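PDB 3LFK: MarR Like Protein, TVG0766549 from Thermoplasma volcanium, which is of unknown function but has the winged helix-turn-helix fold and probably acts as a MarR-like transcriptional regulator, although it has been reported as a mechanosensitive channel. Local coordinates for residues Asn72-Tyr76 with Gly77-Glu81; Ile90-Ser94 with Glu95-Val99; Val39-Leu42 with Leu43-Lys46; Lys51-Leu54 with Tyr55-Lys58. One frame throughout, in Å; residues are numbered along the deposited sequence.

Contact 1: Asn72-Tyr76 with Gly77-Glu81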
loop_
_atom_site.group_PDB
_atom_site.type_symbol
_atom_site.label_atom_id
_atom_site.label_comp_id
_atom_site.label_asym_id
_atom_site.label_seq_id
_atom_site.Cartn_x
_atom_site.Cartn_y
_atom_site.Cartn_z
ATOM N N ASN A 72 2.173 -4.294 9.758
ATOM C CA ASN A 72 3.175 -4.722 8.774
ATOM C C ASN A 72 3.450 -3.592 7.767
ATOM O O ASN A 72 4.602 -3.322 7.430
ATOM C CB ASN A 72 2.709 -5.995 8.045
ATOM C CG ASN A 72 2.965 -7.230 8.865
ATOM O OD1 ASN A 72 4.083 -7.438 9.333
ATOM N ND2 ASN A 72 1.949 -8.057 9.045
ATOM N N LEU A 73 2.405 -2.923 7.278
ATOM C CA LEU A 73 2.613 -1.826 6.333
ATOM C C LEU A 73 3.422 -0.719 6.969
ATOM O O LEU A 73 4.204 -0.064 6.278
ATOM C CB LEU A 73 1.283 -1.263 5.822
ATOM C CG LEU A 73 0.444 -2.263 5.032
ATOM C CD1 LEU A 73 -0.806 -1.539 4.576
ATOM C CD2 LEU A 73 1.191 -2.811 3.831
ATOM N N MET A 74 3.228 -0.501 8.273
ATOM C CA MET A 74 4.016 0.522 8.968
ATOM C C MET A 74 5.477 0.087 9.095
ATOM O O MET A 74 6.384 0.907 8.859
ATOM C CB MET A 74 3.395 0.804 10.332
ATOM C CG MET A 74 2.027 1.412 10.169
ATOM S SD MET A 74 1.191 1.602 11.825
ATOM C CE MET A 74 1.310 0.199 12.474
ATOM N N ASP A 75 5.695 -1.169 9.463
ATOM C CA ASP A 75 7.047 -1.698 9.598
ATOM C C ASP A 75 7.764 -1.639 8.230
ATOM O O ASP A 75 8.950 -1.385 8.165
ATOM C CB ASP A 75 7.026 -3.148 10.057
ATOM C CG ASP A 75 6.558 -3.317 11.490
ATOM O OD1 ASP A 75 6.395 -2.313 12.221
ATOM O OD2 ASP A 75 6.341 -4.486 11.869
ATOM N N TYR A 76 7.028 -1.852 7.134
ATOM C CA TYR A 76 7.658 -1.806 5.804
ATOM C C TYR A 76 8.051 -0.398 5.383
ATOM O O TYR A 76 8.828 -0.219 4.447
ATOM C CB TYR A 76 6.697 -2.314 4.703
ATOM C CG TYR A 76 6.230 -3.730 4.835
ATOM C CD1 TYR A 76 6.977 -4.696 5.467
ATOM C CD2 TYR A 76 5.005 -4.107 4.269
ATOM C CE1 TYR A 76 6.544 -6.009 5.549
ATOM C CE2 TYR A 76 4.555 -5.407 4.331
ATOM C CZ TYR A 76 5.314 -6.364 4.969
ATOM O OH TYR A 76 4.876 -7.663 5.030
ATOM N N GLY A 77 7.472 0.606 6.033
ATOM C CA GLY A 77 7.738 1.987 5.699
ATOM C C GLY A 77 6.712 2.587 4.743
ATOM O O GLY A 77 6.924 3.647 4.163
ATOM N N PHE A 78 5.562 1.923 4.620
ATOM C CA PHE A 78 4.525 2.381 3.681
ATOM C C PHE A 78 3.385 3.191 4.274
ATOM O O PHE A 78 2.619 3.843 3.537
ATOM C CB PHE A 78 3.905 1.189 2.931
ATOM C CG PHE A 78 4.880 0.391 2.087
ATOM C CD1 PHE A 78 6.100 0.935 1.664
ATOM C CD2 PHE A 78 4.568 -0.916 1.705
ATOM C CE1 PHE A 78 6.978 0.168 0.873
ATOM C CE2 PHE A 78 5.430 -1.681 0.924
ATOM C CZ PHE A 78 6.655 -1.136 0.498
ATOM N N ALA A 79 3.269 3.174 5.596
ATOM C CA ALA A 79 2.207 3.914 6.245
ATOM C C ALA A 79 2.645 4.325 7.631
ATOM O O ALA A 79 3.605 3.781 8.204
ATOM C CB ALA A 79 0.964 3.012 6.343
ATOM N N LEU A 80 1.928 5.298 8.182
ATOM C CA LEU A 80 2.235 5.698 9.542
ATOM C C LEU A 80 1.012 6.242 10.236
ATOM O O LEU A 80 -0.040 6.439 9.610
ATOM C CB LEU A 80 3.398 6.699 9.589
ATOM C CG LEU A 80 3.390 7.908 8.672
ATOM C CD1 LEU A 80 2.581 9.027 9.313
ATOM C CD2 LEU A 80 4.828 8.370 8.456
ATOM N N GLU A 81 1.141 6.416 11.548
ATOM C CA GLU A 81 0.051 6.954 12.367
ATOM C C GLU A 81 0.246 8.429 12.627
ATOM O O GLU A 81 1.324 8.868 13.032
ATOM C CB GLU A 81 -0.008 6.311 13.737
ATOM C CG GLU A 81 0.029 4.831 13.785
ATOM C CD GLU A 81 0.207 4.364 15.209
ATOM O OE1 GLU A 81 -0.701 4.625 16.024
ATOM O OE2 GLU A 81 1.258 3.754 15.512
HETATM O O HOH W 1 6.352 3.636 8.541
#
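Tyr76 and Phe78 share the same first torsion (chi1 -61° in each), with CG beside the backbone N and anti to the carbonyl carbon. With these torsions Tyr76 CB stands over one face of the Phe78 ring, 3.9 Å from Phe78 CD2. The tyrosine ring turns its edge to that same face in an offset edge-to-face pair, centroids 5.9 Å apart and planes at 64°. Tyr76 OH is held further off by Glu38. Gly77, between them in the sequence, turns the chain with a positive phi of 95°. Phe78 N bonds Leu73 O at 2.9 Å, approaching almost end-on to the carbonyl, whereas Gly77 N reaches Met74 O at 3.0 Å from above the carbonyl plane; two weak bonds, from Gly77 N and Ala79 N, also converge on Leu73 O. Leu73 CD2 meets Phe78 CD2 at 4.4 Å. Met74 CG packs on Ala79 CB, and a water donates to both Met74 O (2.7 Å) and Ala79 O (2.8 Å). The bonds Phe78 N to Leu73 O and Gly77 N to Met74 O, with the positive phi of Gly77, make a Schellman motif, here closing helix 66-76, probably the DNA-recognition helix of the winged helix-turn-helix, before the first wing strand.

Contact 2: Ile90-Ser94 with Glu95-Val99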
loop_
_atom_site.group_PDB
_atom_site.type_symbol
_atom_site.label_atom_id
_atom_site.label_comp_id
_atom_site.label_asym_id
_atom_site.label_seq_id
_atom_site.Cartn_x
_atom_site.Cartn_y
_atom_site.Cartn_z
ATOM N N ILE A 90 -4.598 7.311 9.903
ATOM C CA ILE A 90 -3.575 6.490 9.238
ATOM C C ILE A 90 -3.283 7.121 7.876
ATOM O O ILE A 90 -4.207 7.433 7.121
ATOM C CB ILE A 90 -4.061 5.045 9.032
ATOM C CG1 ILE A 90 -4.464 4.425 10.373
ATOM C CG2 ILE A 90 -2.988 4.239 8.299
ATOM C CD1 ILE A 90 -3.408 4.552 11.488
ATOM N N VAL A 91 -2.001 7.331 7.557
ATOM C CA VAL A 91 -1.635 7.964 6.292
ATOM C C VAL A 91 -0.544 7.195 5.575
ATOM O O VAL A 91 0.323 6.583 6.223
ATOM C CB VAL A 91 -1.102 9.419 6.492
ATOM C CG1 VAL A 91 -2.020 10.203 7.429
ATOM C CG2 VAL A 91 0.281 9.382 7.042
ATOM N N LEU A 92 -0.599 7.179 4.247
ATOM C CA LEU A 92 0.443 6.508 3.485
ATOM C C LEU A 92 1.655 7.429 3.454
ATOM O O LEU A 92 1.521 8.659 3.451
ATOM C CB LEU A 92 0.010 6.249 2.027
ATOM C CG LEU A 92 -1.110 5.237 1.822
ATOM C CD1 LEU A 92 -1.460 5.158 0.360
ATOM C CD2 LEU A 92 -0.682 3.862 2.332
ATOM N N THR A 93 2.840 6.839 3.489
ATOM C CA THR A 93 4.056 7.647 3.340
ATOM C C THR A 93 4.221 7.855 1.832
ATOM O O THR A 93 3.519 7.242 1.034
ATOM C CB THR A 93 5.284 6.887 3.811
ATOM O OG1 THR A 93 5.376 5.668 3.066
ATOM C CG2 THR A 93 5.181 6.537 5.299
ATOM N N SER A 94 5.166 8.698 1.427
ATOM C CA SER A 94 5.392 8.897 0.003
ATOM C C SER A 94 5.769 7.567 -0.654
ATOM O O SER A 94 5.395 7.317 -1.797
ATOM C CB SER A 94 6.503 9.915 -0.225
ATOM O OG SER A 94 6.111 11.172 0.290
ATOM N N GLU A 95 6.495 6.716 0.071
ATOM C CA GLU A 95 6.901 5.417 -0.469
ATOM C C GLU A 95 5.687 4.478 -0.590
ATOM O O GLU A 95 5.576 3.701 -1.534
ATOM C CB GLU A 95 7.994 4.793 0.401
ATOM C CG GLU A 95 9.338 5.551 0.345
ATOM C CD GLU A 95 9.247 6.972 0.887
ATOM O OE1 GLU A 95 8.641 7.169 1.959
ATOM O OE2 GLU A 95 9.791 7.908 0.248
ATOM N N GLY A 96 4.771 4.561 0.368
ATOM C CA GLY A 96 3.577 3.738 0.299
ATOM C C GLY A 96 2.706 4.185 -0.873
ATOM O O GLY A 96 2.108 3.341 -1.546
ATOM N N GLU A 97 2.625 5.490 -1.113
ATOM C CA GLU A 97 1.847 6.009 -2.242
ATOM C C GLU A 97 2.479 5.509 -3.537
ATOM O O GLU A 97 1.781 5.052 -4.450
ATOM C CB GLU A 97 1.830 7.542 -2.210
ATOM C CG GLU A 97 1.201 8.060 -0.925
ATOM C CD GLU A 97 0.242 9.194 -1.136
ATOM O OE1 GLU A 97 0.641 10.196 -1.769
ATOM O OE2 GLU A 97 -0.908 9.083 -0.656
ATOM N N PHE A 98 3.805 5.568 -3.605
ATOM C CA PHE A 98 4.536 5.102 -4.783
ATOM C C PHE A 98 4.224 3.631 -5.105
ATOM O O PHE A 98 3.916 3.264 -6.245
ATOM C CB PHE A 98 6.052 5.258 -4.551
ATOM C CG PHE A 98 6.898 4.768 -5.694
ATOM C CD1 PHE A 98 7.115 5.574 -6.804
ATOM C CD2 PHE A 98 7.435 3.488 -5.679
ATOM C CE1 PHE A 98 7.862 5.095 -7.881
ATOM C CE2 PHE A 98 8.178 3.003 -6.749
ATOM C CZ PHE A 98 8.391 3.811 -7.852
ATOM N N VAL A 99 4.319 2.782 -4.084
ATOM C CA VAL A 99 4.104 1.363 -4.275
ATOM C C VAL A 99 2.648 1.084 -4.616
ATOM O O VAL A 99 2.361 0.264 -5.486
ATOM C CB VAL A 99 4.552 0.608 -2.998
ATOM C CG1 VAL A 99 4.088 -0.822 -3.034
ATOM C CG2 VAL A 99 6.087 0.664 -2.904
HETATM O O HOH W 2 -0.215 10.246 1.771
#
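Thr93 OG1 accepts a hydrogen bond from Gly96 N at 3.0 Å (N-H...O 154°), which makes Thr93 the N-cap of helix 94-116 as the chain leaves strand 87-92. The hydroxyl sits between the backbone N and the carbonyl carbon (chi1 57°), and from there it faces Gly96 N. The regular bonds of the first turn follow: Glu97 N meets Thr93 O at 2.9 Å, nearly in line with the carbonyl, and Phe98 N reaches Ser94 O at 3.0 Å. Packing is close around the buried Leu92, Glu95 and Gly96. The leucine branches turn into the core against Leu42 and Leu45 of helix 36-47, and Glu95 folds back at chi2 (63°) beside Thr93 and Ser94, its OE2 accepting from Gly16 N. Leu92 CB lies 3.7 Å from Glu97 CG, which also comes to 3.1 Å from Thr93 O, and from here the glutamate chain leads out toward solvent. That side is looser. Ser94 is exposed, and the Glu97 carboxylate is joined to the strand end through a water that donates to Leu92 O at 2.9 Å and, weakly, to Glu97 OE2. Thr93 OG1 has a second bond, to Gly77 O; since a carbonyl can only accept, the hydroxyl proton should point there, leaving the oxygen to receive Gly96 N. One side chain thereby caps a helix and ties it to the glycine turn that ends helix 66-76, and the acidic groups near the helix start would probably suit its dipole.

Contact 3: Val39-Leu42 with Leu43-Lys46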
loop_
_atom_site.group_PDB
_atom_site.type_symbol
_atom_site.label_atom_id
_atom_site.label_comp_id
_atom_site.label_asym_id
_atom_site.label_seq_id
_atom_site.Cartn_x
_atom_site.Cartn_y
_atom_site.Cartn_z
ATOM N N VAL A 39 -1.570 -6.073 0.447
ATOM C CA VAL A 39 -1.797 -5.348 -0.787
ATOM C C VAL A 39 -3.213 -4.777 -0.751
ATOM O O VAL A 39 -3.425 -3.610 -1.051
ATOM C CB VAL A 39 -1.641 -6.279 -2.001
ATOM C CG1 VAL A 39 -1.980 -5.518 -3.282
ATOM C CG2 VAL A 39 -0.198 -6.781 -2.109
ATOM N N SER A 40 -4.183 -5.604 -0.375
ATOM C CA SER A 40 -5.563 -5.114 -0.273
ATOM C C SER A 40 -5.671 -3.885 0.641
ATOM O O SER A 40 -6.310 -2.875 0.295
ATOM C CB SER A 40 -6.451 -6.239 0.273
ATOM O OG SER A 40 -6.532 -7.278 -0.681
ATOM N N LEU A 41 -5.037 -3.941 1.815
ATOM C CA LEU A 41 -5.107 -2.811 2.714
ATOM C C LEU A 41 -4.402 -1.567 2.147
ATOM O O LEU A 41 -4.881 -0.462 2.285
ATOM C CB LEU A 41 -4.505 -3.165 4.077
ATOM C CG LEU A 41 -4.579 -1.982 5.051
ATOM C CD1 LEU A 41 -6.032 -1.521 5.288
ATOM C CD2 LEU A 41 -3.946 -2.398 6.373
ATOM N N LEU A 42 -3.235 -1.760 1.541
ATOM C CA LEU A 42 -2.508 -0.638 0.959
ATOM C C LEU A 42 -3.357 0.073 -0.105
ATOM O O LEU A 42 -3.395 1.303 -0.164
ATOM C CB LEU A 42 -1.187 -1.149 0.348
ATOM C CG LEU A 42 -0.258 -0.079 -0.224
ATOM C CD1 LEU A 42 0.346 0.711 0.906
ATOM C CD2 LEU A 42 0.849 -0.746 -1.049
ATOM N N LEU A 43 -4.016 -0.711 -0.955
ATOM C CA LEU A 43 -4.850 -0.131 -2.007
ATOM C C LEU A 43 -6.098 0.514 -1.401
ATOM O O LEU A 43 -6.600 1.511 -1.923
ATOM C CB LEU A 43 -5.245 -1.206 -3.041
ATOM C CG LEU A 43 -4.064 -1.800 -3.810
ATOM C CD1 LEU A 43 -4.571 -2.769 -4.876
ATOM C CD2 LEU A 43 -3.248 -0.704 -4.435
ATOM N N PHE A 44 -6.592 -0.040 -0.303
ATOM C CA PHE A 44 -7.756 0.553 0.351
ATOM C C PHE A 44 -7.341 1.953 0.827
ATOM O O PHE A 44 -8.055 2.932 0.641
ATOM C CB PHE A 44 -8.187 -0.321 1.530
ATOM C CG PHE A 44 -9.267 0.288 2.385
ATOM C CD1 PHE A 44 -10.612 0.102 2.076
ATOM C CD2 PHE A 44 -8.934 1.051 3.502
ATOM C CE1 PHE A 44 -11.605 0.673 2.875
ATOM C CE2 PHE A 44 -9.916 1.623 4.307
ATOM C CZ PHE A 44 -11.255 1.434 3.990
ATOM N N LEU A 45 -6.170 2.066 1.444
ATOM C CA LEU A 45 -5.707 3.353 1.917
ATOM C C LEU A 45 -5.513 4.331 0.755
ATOM O O LEU A 45 -5.859 5.511 0.867
ATOM C CB LEU A 45 -4.385 3.184 2.701
ATOM C CG LEU A 45 -4.545 2.378 4.005
ATOM C CD1 LEU A 45 -3.148 2.032 4.574
ATOM C CD2 LEU A 45 -5.323 3.186 5.031
ATOM N N LYS A 46 -4.962 3.846 -0.354
ATOM C CA LYS A 46 -4.717 4.679 -1.519
ATOM C C LYS A 46 -6.040 5.164 -2.100
ATOM O O LYS A 46 -6.158 6.331 -2.473
ATOM C CB LYS A 46 -3.947 3.886 -2.586
ATOM C CG LYS A 46 -3.506 4.725 -3.780
ATOM C CD LYS A 46 -2.473 5.763 -3.330
ATOM C CE LYS A 46 -1.891 6.566 -4.505
ATOM N NZ LYS A 46 -2.871 7.544 -5.071
#
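Val39 and Leu43 lie side by side one turn apart on helix 36-47, pointing the same way, with Val39 CG1 4.1 Å from Leu43 CD1. Val39 CG1 is anti to the backbone N (chi1 176°), which turns the CB-CG1 bond toward the next turn, while the Leu43 chain, at chi1 -64°, leans back over Val39 O, its CG 3.4 Å from that oxygen. Leu41 touches two residues ahead of it. Its CD1 comes obliquely to the Phe44 ring, 4.3 Å from CD2, and its CG stands 4.3 Å from Leu45 CD1. Leu45 tilts back in the same manner as Leu43, bringing its CG to 3.3 Å from Leu41 O. Underneath, the backbone bonds are regular: Leu43 N to Val39 O at 3.0 Å is the straightest, and Phe44 N, Leu45 N and Lys46 N follow on Ser40 O, Leu41 O and Leu42 O. The side chains leave in several directions and serve different neighbours. Leu41 packs against Val69, Leu70 and Leu73 of helix 66-76, probably the recognition helix; Leu42 touches Leu92 and Val99; Leu43 and Lys46 reach helix 94-116; and the Phe44 ring meets that of His48, the planes inclined at about 45°. Ser40 OG turns back to Gln36 O, a polar end settled within the helix itself. In the order helix, strand, helix, helix, two-stranded wing, helix 36-47 takes the place of the first helix of the winged helix-turn-helix.

Contact 4: Lys51-Leu54 with Tyr55-Lys58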
loop_
_atom_site.group_PDB
_atom_site.type_symbol
_atom_site.label_atom_id
_atom_site.label_comp_id
_atom_site.label_asym_id
_atom_site.label_seq_id
_atom_site.Cartn_x
_atom_site.Cartn_y
_atom_site.Cartn_z
ATOM N N LYS A 51 -5.164 8.781 3.356
ATOM C CA LYS A 51 -5.325 9.285 4.728
ATOM C C LYS A 51 -6.739 8.963 5.231
ATOM O O LYS A 51 -7.708 9.387 4.604
ATOM C CB LYS A 51 -5.126 10.794 4.758
ATOM C CG LYS A 51 -5.313 11.393 6.136
ATOM C CD LYS A 51 -4.699 12.781 6.192
ATOM C CE LYS A 51 -4.502 13.232 7.622
ATOM N NZ LYS A 51 -3.812 14.554 7.672
ATOM N N ILE A 52 -6.856 8.273 6.375
ATOM C CA ILE A 52 -8.170 7.848 6.891
ATOM C C ILE A 52 -8.180 7.480 8.403
ATOM O O ILE A 52 -7.159 7.061 8.961
ATOM C CB ILE A 52 -8.623 6.621 6.040
ATOM C CG1 ILE A 52 -10.081 6.248 6.307
ATOM C CG2 ILE A 52 -7.770 5.418 6.383
ATOM C CD1 ILE A 52 -10.589 5.148 5.365
ATOM N N PRO A 53 -9.323 7.652 9.098
ATOM C CA PRO A 53 -9.392 7.308 10.529
ATOM C C PRO A 53 -9.210 5.804 10.760
ATOM O O PRO A 53 -9.674 4.982 9.959
ATOM C CB PRO A 53 -10.810 7.747 10.925
ATOM C CG PRO A 53 -11.063 8.899 10.027
ATOM C CD PRO A 53 -10.528 8.406 8.691
ATOM N N LEU A 54 -8.560 5.425 11.858
ATOM C CA LEU A 54 -8.363 4.007 12.117
ATOM C C LEU A 54 -9.685 3.234 12.213
ATOM O O LEU A 54 -9.782 2.105 11.744
ATOM C CB LEU A 54 -7.534 3.795 13.395
ATOM C CG LEU A 54 -7.315 2.343 13.823
ATOM C CD1 LEU A 54 -6.375 1.601 12.849
ATOM C CD2 LEU A 54 -6.703 2.351 15.211
ATOM N N TYR A 55 -10.728 3.844 12.781
ATOM C CA TYR A 55 -11.975 3.101 12.896
ATOM C C TYR A 55 -12.557 2.702 11.529
ATOM O O TYR A 55 -13.256 1.705 11.424
ATOM C CB TYR A 55 -13.000 3.878 13.761
ATOM C CG TYR A 55 -13.692 5.014 13.071
ATOM C CD1 TYR A 55 -14.718 4.777 12.158
ATOM C CD2 TYR A 55 -13.292 6.330 13.291
ATOM C CE1 TYR A 55 -15.324 5.827 11.474
ATOM C CE2 TYR A 55 -13.887 7.382 12.615
ATOM C CZ TYR A 55 -14.899 7.125 11.708
ATOM O OH TYR A 55 -15.479 8.171 11.034
ATOM N N ARG A 56 -12.272 3.455 10.471
ATOM C CA ARG A 56 -12.793 3.056 9.165
ATOM C C ARG A 56 -12.073 1.802 8.672
ATOM O O ARG A 56 -12.664 0.946 8.013
ATOM C CB ARG A 56 -12.652 4.186 8.138
ATOM C CG ARG A 56 -13.514 5.410 8.466
ATOM C CD ARG A 56 -13.622 6.377 7.284
ATOM N NE ARG A 56 -14.149 5.714 6.099
ATOM C CZ ARG A 56 -14.134 6.242 4.878
ATOM N NH1 ARG A 56 -13.625 7.451 4.680
ATOM N NH2 ARG A 56 -14.590 5.547 3.846
ATOM N N ILE A 57 -10.785 1.691 8.996
ATOM C CA ILE A 57 -10.027 0.518 8.588
ATOM C C ILE A 57 -10.600 -0.728 9.260
ATOM O O ILE A 57 -10.726 -1.772 8.637
ATOM C CB ILE A 57 -8.541 0.703 8.942
ATOM C CG1 ILE A 57 -7.957 1.760 8.012
ATOM C CG2 ILE A 57 -7.777 -0.626 8.825
ATOM C CD1 ILE A 57 -6.594 2.243 8.433
ATOM N N LYS A 58 -10.988 -0.598 10.522
ATOM C CA LYS A 58 -11.552 -1.725 11.249
ATOM C C LYS A 58 -12.895 -2.144 10.704
ATOM O O LYS A 58 -13.194 -3.332 10.595
ATOM C CB LYS A 58 -11.718 -1.372 12.720
ATOM C CG LYS A 58 -10.436 -1.168 13.456
ATOM C CD LYS A 58 -10.731 -1.048 14.934
ATOM C CE LYS A 58 -9.465 -0.934 15.739
ATOM N NZ LYS A 58 -9.756 -0.999 17.198
#
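Ile52 on Arg56 and Pro53 on Tyr55 form a local strand-to-helix junction in the winged helix-turn-helix: edge strand 51-53 of the three-stranded sheet runs straight into helix 54-60, the first helix of the helix-turn-helix pair, with Pro53 at the N-cap position. The side chains of Ile52 and Arg56 cross at about a right angle. Ile52 CD1 is 3.6 Å from Arg56 CB and lies over one face of the guanidinium, near its rim, so that the flat group covers the aliphatic chain while its NE forms a salt bridge with Glu60. The other branch, Ile52 CG2, meets Ile57 CD1 at 4.0 Å on the inner side, where both isoleucines pack on Leu45 of helix 36-47. Tyr55 takes the hindered first torsion between backbone N and carbonyl carbon (chi1 78°), which swings its ring back alongside the proline: Pro53 CB lies 3.5 Å from Tyr55 CE2, obliquely to the ring. Farther along, the extended Lys58 chain passes Leu54 CD2 on its way to a salt bridge with Glu67. The first turn is held by backbone bonds. Arg56 N bonds Pro53 O at 3.1 Å from above the carbonyl plane, and Leu54 O has two donors, a weak one from Ile57 N and a straighter one from Lys58 N (156°), 3.2 Å from Leu54 O and nearly in line with the carbonyl.

How the contacts relate
Along the chain the order is contact 3, contact 4, contact 1, contact 2, all within the winged helix-turn-helix fold. Contact 3 is nearest the middle of the chain, about 5 Å between centres, and touches the other three. Contacts 1 and 2, centres about 8 Å apart, meet where strands 79-84 and 87-92 pair, Leu80 N lying 2.8 Å from Val91 O. Contact 4 joins the same sheet from the other edge, through strand 51-53 beside 87-92. Contacts 1 and 4 do not touch, their nearest atoms about 6 Å apart. Helix 36-47 thus ties both helices of the helix-turn-helix and the wing sheet into one compact core.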